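Local coordinates for protein fumarylacetoacetate hydrolase (Burkholderia xenovorans, PDB 5TI1) that probably hydrolyses fumarylacetoacetate to fumarate and acetoacetate, the last step of phenylalanine and tyrosine breakdown, using a bound magnesium ion, at residues B[339-351]-B[375-389]. Numbering follows the deposited sequence.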
ATOM      1  N   SER B 339     -27.897  19.047  -1.178  1.00 40.97           N
ATOM      2  CA  SER B 339     -27.598  20.233  -1.972  1.00 40.96           C
ATOM      3  C   SER B 339     -26.323  19.992  -2.769  1.00 38.98           C
ATOM      4  O   SER B 339     -25.319  19.526  -2.217  1.00 37.67           O
ATOM      5  CB  SER B 339     -27.449  21.460  -1.071  1.00 43.05           C
ATOM      6  OG  SER B 339     -28.615  21.648  -0.282  1.00 44.12           O
ATOM      7  N   THR B 340     -26.362  20.286  -4.064  1.00 40.19           N
ATOM      8  CA  THR B 340     -25.156  20.131  -4.874  1.00 45.31           C
ATOM      9  C   THR B 340     -24.154  21.223  -4.518  1.00 40.24           C
ATOM     10  O   THR B 340     -24.515  22.395  -4.390  1.00 41.46           O
ATOM     11  CB  THR B 340     -25.496  20.172  -6.364  1.00 50.90           C
ATOM     12  OG1 THR B 340     -26.413  19.114  -6.680  1.00 50.39           O
ATOM     13  CG2 THR B 340     -24.233  19.997  -7.195  1.00 41.23           C
ATOM     14  N   ILE B 341     -22.901  20.840  -4.311  1.00 39.13           N
ATOM     15  CA  ILE B 341     -21.871  21.794  -3.923  1.00 42.66           C
ATOM     16  C   ILE B 341     -20.804  21.983  -4.992  1.00 44.16           C
ATOM     17  O   ILE B 341     -20.051  22.969  -4.922  1.00 40.50           O
ATOM     18  CB  ILE B 341     -21.213  21.400  -2.586  1.00 37.79           C
ATOM     19  CG1 ILE B 341     -20.499  20.045  -2.715  1.00 37.43           C
ATOM     20  CG2 ILE B 341     -22.260  21.432  -1.464  1.00 37.55           C
ATOM     21  CD1 ILE B 341     -19.480  19.777  -1.614  1.00 39.20           C
ATOM     22  N   THR B 342     -20.703  21.081  -5.966  1.00 41.41           N
ATOM     23  CA  THR B 342     -19.816  21.329  -7.092  1.00 42.99           C
ATOM     24  C   THR B 342     -20.253  20.477  -8.277  1.00 45.67           C
ATOM     25  O   THR B 342     -20.907  19.444  -8.106  1.00 39.78           O
ATOM     26  CB  THR B 342     -18.353  21.054  -6.721  1.00 42.06           C
ATOM     27  OG1 THR B 342     -17.500  21.549  -7.760  1.00 42.64           O
ATOM     28  CG2 THR B 342     -18.105  19.561  -6.493  1.00 37.44           C
ATOM     29  N   ARG B 343     -19.917  20.954  -9.479  1.00 41.93           N
ATOM     30  CA  ARG B 343     -20.108  20.217 -10.725  1.00 42.39           C
ATOM     31  C   ARG B 343     -18.871  20.450 -11.579  1.00 42.82           C
ATOM     32  O   ARG B 343     -18.525  21.603 -11.842  1.00 44.08           O
ATOM     33  CB  ARG B 343     -21.362  20.684 -11.480  1.00 45.57           C
ATOM     34  CG  ARG B 343     -22.685  20.576 -10.720  1.00 46.79           C
ATOM     35  CD  ARG B 343     -23.814  21.310 -11.475  1.00 46.12           C
ATOM     36  NE  ARG B 343     -25.122  21.103 -10.853  1.00 74.97           N
ATOM     37  CZ  ARG B 343     -25.577  21.782  -9.799  1.00 73.97           C
ATOM     38  NH1 ARG B 343     -24.828  22.721  -9.232  1.00 79.09           N
ATOM     39  NH2 ARG B 343     -26.781  21.517  -9.300  1.00 65.12           N
ATOM     40  N   THR B 344     -18.193  19.384 -11.992  1.00 41.85           N
ATOM     41  CA  THR B 344     -16.991  19.549 -12.809  1.00 48.94           C
ATOM     42  C   THR B 344     -16.907  18.395 -13.808  1.00 48.70           C
ATOM     43  O   THR B 344     -17.909  17.730 -14.092  1.00 42.19           O
ATOM     44  CB  THR B 344     -15.741  19.659 -11.918  1.00 52.91           C
ATOM     45  OG1 THR B 344     -14.608  20.000 -12.727  1.00 41.65           O
ATOM     46  CG2 THR B 344     -15.462  18.344 -11.211  1.00 39.01           C
ATOM     47  N   ASN B 345     -15.709  18.168 -14.355  1.00 45.54           N
ATOM     48  CA  ASN B 345     -15.498  17.154 -15.377  1.00 41.81           C
ATOM     49  C   ASN B 345     -14.079  16.615 -15.266  1.00 40.59           C
ATOM     50  O   ASN B 345     -13.133  17.376 -15.049  1.00 41.57           O
ATOM     51  CB  ASN B 345     -15.731  17.715 -16.793  1.00 47.54           C
ATOM     52  CG  ASN B 345     -15.957  16.617 -17.825  1.00 44.13           C
ATOM     53  OD1 ASN B 345     -15.057  15.824 -18.118  1.00 43.31           O
ATOM     54  ND2 ASN B 345     -17.172  16.555 -18.367  1.00 45.32           N
ATOM     55  N   PHE B 346     -13.944  15.297 -15.420  1.00 39.53           N
ATOM     56  CA  PHE B 346     -12.635  14.654 -15.417  1.00 38.43           C
ATOM     57  C   PHE B 346     -11.758  15.112 -16.591  1.00 44.22           C
ATOM     58  O   PHE B 346     -10.529  15.031 -16.508  1.00 41.16           O
ATOM     59  CB  PHE B 346     -12.854  13.137 -15.427  1.00 37.31           C
ATOM     60  CG  PHE B 346     -11.590  12.317 -15.390  1.00 38.70           C
ATOM     61  CD1 PHE B 346     -10.747  12.357 -14.294  1.00 34.81           C
ATOM     62  CD2 PHE B 346     -11.275  11.463 -16.441  1.00 40.32           C
ATOM     63  CE1 PHE B 346      -9.589  11.567 -14.254  1.00 33.76           C
ATOM     64  CE2 PHE B 346     -10.124  10.675 -16.407  1.00 45.20           C
ATOM     65  CZ  PHE B 346      -9.283  10.722 -15.313  1.00 33.98           C
ATOM     66  N   LYS B 347     -12.353  15.640 -17.662  1.00 41.43           N
ATOM     67  CA  LYS B 347     -11.564  16.015 -18.833  1.00 42.73           C
ATOM     68  C   LYS B 347     -10.580  17.147 -18.563  1.00 48.35           C
ATOM     69  O   LYS B 347      -9.685  17.358 -19.384  1.00 49.68           O
ATOM     70  CB  LYS B 347     -12.482  16.413 -19.993  1.00 44.73           C
ATOM     71  CG  LYS B 347     -13.178  17.747 -19.830  1.00 46.11           C
ATOM     72  CD  LYS B 347     -14.222  17.926 -20.917  1.00 48.04           C
ATOM     73  CE  LYS B 347     -14.999  19.225 -20.750  1.00 49.50           C
ATOM     74  NZ  LYS B 347     -15.761  19.559 -21.979  1.00 55.38           N
ATOM     75  N   HIS B 348     -10.695  17.858 -17.435  1.00 42.63           N
ATOM     76  CA  HIS B 348      -9.827  19.002 -17.165  1.00 43.22           C
ATOM     77  C   HIS B 348      -8.463  18.627 -16.593  1.00 41.86           C
ATOM     78  O   HIS B 348      -7.609  19.511 -16.448  1.00 42.43           O
ATOM     79  CB  HIS B 348     -10.518  19.964 -16.203  1.00 43.50           C
ATOM     80  CG  HIS B 348     -11.807  20.500 -16.729  1.00 48.60           C
ATOM     81  ND1 HIS B 348     -11.911  21.074 -17.977  1.00 46.99           N
ATOM     82  CD2 HIS B 348     -13.047  20.543 -16.187  1.00 50.57           C
ATOM     83  CE1 HIS B 348     -13.159  21.456 -18.180  1.00 52.00           C
ATOM     84  NE2 HIS B 348     -13.870  21.144 -17.109  1.00 54.21           N
ATOM     85  N   MET B 349      -8.239  17.365 -16.251  1.00 40.19           N
ATOM     86  CA  MET B 349      -6.967  16.982 -15.643  1.00 38.90           C
ATOM     87  C   MET B 349      -5.788  17.240 -16.585  1.00 39.75           C
ATOM     88  O   MET B 349      -5.854  16.976 -17.790  1.00 40.64           O
ATOM     89  CB  MET B 349      -7.015  15.516 -15.228  1.00 37.14           C
ATOM     90  CG  MET B 349      -8.062  15.226 -14.155  1.00 36.21           C
ATOM     91  SD  MET B 349      -7.934  16.273 -12.673  1.00 37.96           S
ATOM     92  CE  MET B 349      -7.095  15.141 -11.552  1.00 40.89           C
ATOM     93  N   TYR B 350      -4.708  17.780 -16.014  1.00 39.55           N
ATOM     94  CA  TYR B 350      -3.509  18.122 -16.774  1.00 40.39           C
ATOM     95  C   TYR B 350      -2.696  16.883 -17.148  1.00 40.80           C
ATOM     96  O   TYR B 350      -2.070  16.846 -18.212  1.00 40.14           O
ATOM     97  CB  TYR B 350      -2.659  19.089 -15.948  1.00 46.21           C
ATOM     98  CG  TYR B 350      -1.538  19.786 -16.684  1.00 41.89           C
ATOM     99  CD1 TYR B 350      -0.264  19.234 -16.734  1.00 45.76           C
ATOM    100  CD2 TYR B 350      -1.743  21.014 -17.295  1.00 43.90           C
ATOM    101  CE1 TYR B 350       0.777  19.883 -17.396  1.00 42.46           C
ATOM    102  CE2 TYR B 350      -0.715  21.670 -17.955  1.00 47.57           C
ATOM    103  CZ  TYR B 350       0.542  21.101 -18.004  1.00 45.95           C
ATOM    104  OH  TYR B 350       1.565  21.751 -18.661  1.00 49.79           O
ATOM    105  N   TRP B 351      -2.664  15.873 -16.282  1.00 43.37           N
ATOM    106  CA  TRP B 351      -1.944  14.630 -16.553  1.00 36.42           C
ATOM    107  C   TRP B 351      -2.956  13.511 -16.754  1.00 35.75           C
ATOM    108  O   TRP B 351      -3.871  13.346 -15.944  1.00 36.26           O
ATOM    109  CB  TRP B 351      -0.982  14.275 -15.412  1.00 34.99           C
ATOM    110  CG  TRP B 351       0.142  15.257 -15.189  1.00 35.64           C
ATOM    111  CD1 TRP B 351       0.221  16.207 -14.210  1.00 46.07           C
ATOM    112  CD2 TRP B 351       1.356  15.372 -15.954  1.00 45.82           C
ATOM    113  NE1 TRP B 351       1.404  16.903 -14.317  1.00 36.58           N
ATOM    114  CE2 TRP B 351       2.116  16.414 -15.381  1.00 48.09           C
ATOM    115  CE3 TRP B 351       1.873  14.695 -17.067  1.00 36.49           C
ATOM    116  CZ2 TRP B 351       3.364  16.799 -15.885  1.00 37.66           C
ATOM    117  CZ3 TRP B 351       3.117  15.081 -17.568  1.00 45.40           C
ATOM    118  CH2 TRP B 351       3.847  16.119 -16.973  1.00 37.80           C
ATOM    119  N   SER B 375      -6.922   9.940  -9.208  1.00 28.96           N
ATOM    120  CA  SER B 375      -6.526  10.995 -10.134  1.00 31.93           C
ATOM    121  C   SER B 375      -5.885  12.177  -9.421  1.00 32.03           C
ATOM    122  O   SER B 375      -5.129  12.928 -10.047  1.00 30.41           O
ATOM    123  CB  SER B 375      -7.747  11.476 -10.926  1.00 30.45           C
ATOM    124  OG  SER B 375      -8.738  11.988 -10.045  1.00 30.47           O
ATOM    125  N   GLY B 376      -6.150  12.343  -8.133  1.00 28.89           N
ATOM    126  CA  GLY B 376      -6.025  13.633  -7.493  1.00 31.28           C
ATOM    127  C   GLY B 376      -7.319  14.423  -7.611  1.00 30.50           C
ATOM    128  O   GLY B 376      -8.148  14.178  -8.484  1.00 31.67           O
ATOM    129  N   THR B 377      -7.496  15.371  -6.686  1.00 30.80           N
ATOM    130  CA  THR B 377      -8.702  16.204  -6.644  1.00 31.74           C
ATOM    131  C   THR B 377      -8.978  16.851  -7.992  1.00 33.24           C
ATOM    132  O   THR B 377      -8.133  17.561  -8.532  1.00 42.59           O
ATOM    133  CB  THR B 377      -8.571  17.301  -5.587  1.00 36.40           C
ATOM    134  OG1 THR B 377      -8.305  16.720  -4.312  1.00 36.18           O
ATOM    135  CG2 THR B 377      -9.869  18.109  -5.510  1.00 34.19           C
ATOM    136  N   ILE B 378     -10.174  16.625  -8.520  1.00 33.65           N
ATOM    137  CA  ILE B 378     -10.562  17.126  -9.833  1.00 35.16           C
ATOM    138  C   ILE B 378     -11.242  18.480  -9.654  1.00 41.81           C
ATOM    139  O   ILE B 378     -12.342  18.570  -9.100  1.00 46.40           O
ATOM    140  CB  ILE B 378     -11.480  16.133 -10.552  1.00 42.26           C
ATOM    141  CG1 ILE B 378     -10.794  14.769 -10.644  1.00 33.73           C
ATOM    142  CG2 ILE B 378     -11.859  16.669 -11.931  1.00 38.47           C
ATOM    143  CD1 ILE B 378     -11.727  13.627 -10.958  1.00 37.08           C
ATOM    144  N   SER B 379     -10.590  19.539 -10.118  1.00 41.22           N
ATOM    145  CA  SER B 379     -11.135  20.886 -10.032  1.00 41.19           C
ATOM    146  C   SER B 379     -11.181  21.512 -11.415  1.00 41.10           C
ATOM    147  O   SER B 379     -10.231  21.383 -12.203  1.00 41.40           O
ATOM    148  CB  SER B 379     -10.315  21.759  -9.082  1.00 40.27           C
ATOM    149  OG  SER B 379     -10.570  21.383  -7.740  1.00 38.83           O
ATOM    150  N   GLY B 380     -12.293  22.182 -11.706  1.00 42.34           N
ATOM    151  CA  GLY B 380     -12.531  22.725 -13.019  1.00 51.95           C
ATOM    152  C   GLY B 380     -12.225  24.204 -13.118  1.00 55.23           C
ATOM    153  O   GLY B 380     -11.582  24.796 -12.245  1.00 55.04           O
ATOM    154  N   PRO B 381     -12.683  24.829 -14.204  1.00 57.03           N
ATOM    155  CA  PRO B 381     -12.367  26.244 -14.436  1.00 61.52           C
ATOM    156  C   PRO B 381     -13.149  27.203 -13.551  1.00 63.43           C
ATOM    157  O   PRO B 381     -12.612  28.230 -13.128  1.00 65.50           O
ATOM    158  CB  PRO B 381     -12.725  26.445 -15.916  1.00 61.69           C
ATOM    159  CG  PRO B 381     -12.796  25.059 -16.502  1.00 59.82           C
ATOM    160  CD  PRO B 381     -13.294  24.201 -15.387  1.00 58.77           C
ATOM    161  N   THR B 382     -14.405  26.894 -13.258  1.00 50.05           N
ATOM    162  CA  THR B 382     -15.270  27.853 -12.589  1.00 54.51           C
ATOM    163  C   THR B 382     -15.321  27.606 -11.084  1.00 57.46           C
ATOM    164  O   THR B 382     -15.037  26.511 -10.594  1.00 52.84           O
ATOM    165  CB  THR B 382     -16.677  27.801 -13.181  1.00 56.87           C
ATOM    166  OG1 THR B 382     -17.285  26.541 -12.863  1.00 55.35           O
ATOM    167  CG2 THR B 382     -16.602  27.961 -14.696  1.00 59.26           C
ATOM    168  N   GLU B 383     -15.700  28.658 -10.352  1.00 50.14           N
ATOM    169  CA  GLU B 383     -15.710  28.599  -8.898  1.00 51.51           C
ATOM    170  C   GLU B 383     -16.704  27.572  -8.365  1.00 51.49           C
ATOM    171  O   GLU B 383     -16.599  27.178  -7.199  1.00 55.23           O
ATOM    172  CB  GLU B 383     -16.014  29.986  -8.323  1.00 51.75           C
ATOM    173  N   ASP B 384     -17.659  27.125  -9.183  1.00 55.30           N
ATOM    174  CA  ASP B 384     -18.624  26.107  -8.784  1.00 55.66           C
ATOM    175  C   ASP B 384     -18.198  24.705  -9.220  1.00 50.02           C
ATOM    176  O   ASP B 384     -19.020  23.781  -9.216  1.00 44.31           O
ATOM    177  CB  ASP B 384     -20.023  26.453  -9.328  1.00 54.60           C
ATOM    178  CG  ASP B 384     -20.066  26.560 -10.859  1.00 55.48           C
ATOM    179  OD1 ASP B 384     -19.023  26.382 -11.517  1.00 59.35           O
ATOM    180  OD2 ASP B 384     -21.156  26.826 -11.414  1.00 59.99           O
ATOM    181  N   SER B 385     -16.923  24.529  -9.582  1.00 44.69           N
ATOM    182  CA  SER B 385     -16.433  23.270 -10.127  1.00 43.53           C
ATOM    183  C   SER B 385     -15.201  22.743  -9.398  1.00 44.72           C
ATOM    184  O   SER B 385     -14.543  21.824  -9.904  1.00 43.31           O
ATOM    185  CB  SER B 385     -16.114  23.423 -11.621  1.00 44.90           C
ATOM    186  OG  SER B 385     -14.969  24.228 -11.805  1.00 45.60           O
ATOM    187  N   PHE B 386     -14.864  23.291  -8.234  1.00 41.87           N
ATOM    188  CA  PHE B 386     -13.703  22.812  -7.497  1.00 42.70           C
ATOM    189  C   PHE B 386     -14.044  21.521  -6.765  1.00 43.07           C
ATOM    190  O   PHE B 386     -15.192  21.284  -6.375  1.00 45.07           O
ATOM    191  CB  PHE B 386     -13.215  23.863  -6.501  1.00 43.61           C
ATOM    192  CG  PHE B 386     -12.887  25.189  -7.124  1.00 42.48           C
ATOM    193  CD1 PHE B 386     -12.550  25.281  -8.466  1.00 45.65           C
ATOM    194  CD2 PHE B 386     -12.915  26.348  -6.366  1.00 45.52           C
ATOM    195  CE1 PHE B 386     -12.256  26.507  -9.045  1.00 48.32           C
ATOM    196  CE2 PHE B 386     -12.620  27.580  -6.943  1.00 45.35           C
ATOM    197  CZ  PHE B 386     -12.288  27.656  -8.282  1.00 49.34           C
ATOM    198  N   GLY B 387     -13.035  20.680  -6.576  1.00 37.02           N
ATOM    199  CA  GLY B 387     -13.234  19.352  -6.039  1.00 35.36           C
ATOM    200  C   GLY B 387     -13.053  19.194  -4.547  1.00 34.48           C
ATOM    201  O   GLY B 387     -12.956  18.053  -4.077  1.00 33.48           O
ATOM    202  N   SER B 388     -13.016  20.284  -3.782  1.00 36.27           N
ATOM    203  CA  SER B 388     -12.884  20.181  -2.337  1.00 33.98           C
ATOM    204  C   SER B 388     -13.541  21.384  -1.677  1.00 39.80           C
ATOM    205  O   SER B 388     -13.571  22.473  -2.247  1.00 38.57           O
ATOM    206  CB  SER B 388     -11.412  20.098  -1.913  1.00 42.28           C
ATOM    207  OG  SER B 388     -10.745  21.323  -2.171  1.00 36.66           O
ATOM    208  N   LEU B 389     -14.052  21.181  -0.456  1.00 37.97           N
ATOM    209  CA  LEU B 389     -14.551  22.316   0.314  1.00 35.27           C
ATOM    210  C   LEU B 389     -13.443  23.315   0.596  1.00 40.92           C
ATOM    211  O   LEU B 389     -13.705  24.521   0.671  1.00 37.46           O
ATOM    212  CB  LEU B 389     -15.190  21.854   1.629  1.00 34.35           C
ATOM    213  CG  LEU B 389     -16.590  21.240   1.605  1.00 37.34           C
ATOM    214  CD1 LEU B 389     -17.563  22.162   0.906  1.00 44.42           C
ATOM    215  CD2 LEU B 389     -16.592  19.875   0.944  1.00 42.64           C
TER
HETATM  216  O   HOH W   1     -19.768  23.898 -13.082  1.00 40.56           O
HETATM  217  O   HOH W   2     -22.163  23.936  -9.182  1.00 44.01           O
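Ile378 meets 339-351 with both of its branches. Its CD1 rests at the edge of the Phe346 ring, 3.7 Å from Phe346 CD1, while CG1 lies 3.8 Å from SD of Met349, whose chain crosses the isoleucine at about a right angle. The other branch sets CG2 3.4 Å from Asn345 O. Bent at both chi2 and chi3, the flexible methionine brings its CE methyl to the carbonyls of Ser375 and Gly376, 3.3 Å from Ser375 O. Farther along, Pro381 lays its CD over one face of the His348 imidazole, 3.8 Å from the ring centroid, a CH-pi contact. Gly380, lacking a side chain, leaves room for Thr344 OG1 and this ring. Thr344 CB packs 3.2 Å from Ser385 O.

At the other end the contact turns polar. Arg343 N donates to Asp384 O in the carbonyl plane, nearly straight at 165°. Thr342 carries OG1 anti to the backbone N (chi1 -169°), which brings the hydroxyl 2.7 Å from Phe386 O and also close to Asp384 O. A water joins Arg343 NH1 to Asp384 O.

The loop's own shape is set by a type I turn from Thr382 to Ser385, where Thr382 O accepts from both N and OG of Ser385, and by Ser379 OG, which receives Gly387 N and is itself bonded to Glu391. The strand in turn pairs with 321-331. Polar contacts to the 384-386 backbone thus fix the far part of the loop, while packing of Ser375 and Ile378 holds the backbone on either side of Thr377 in sequence. Thr377 CB is directed away from 339-351, and its side chain touches His160 and Glu226, consistent with its predicted substrate-binding role beside the magnesium ion.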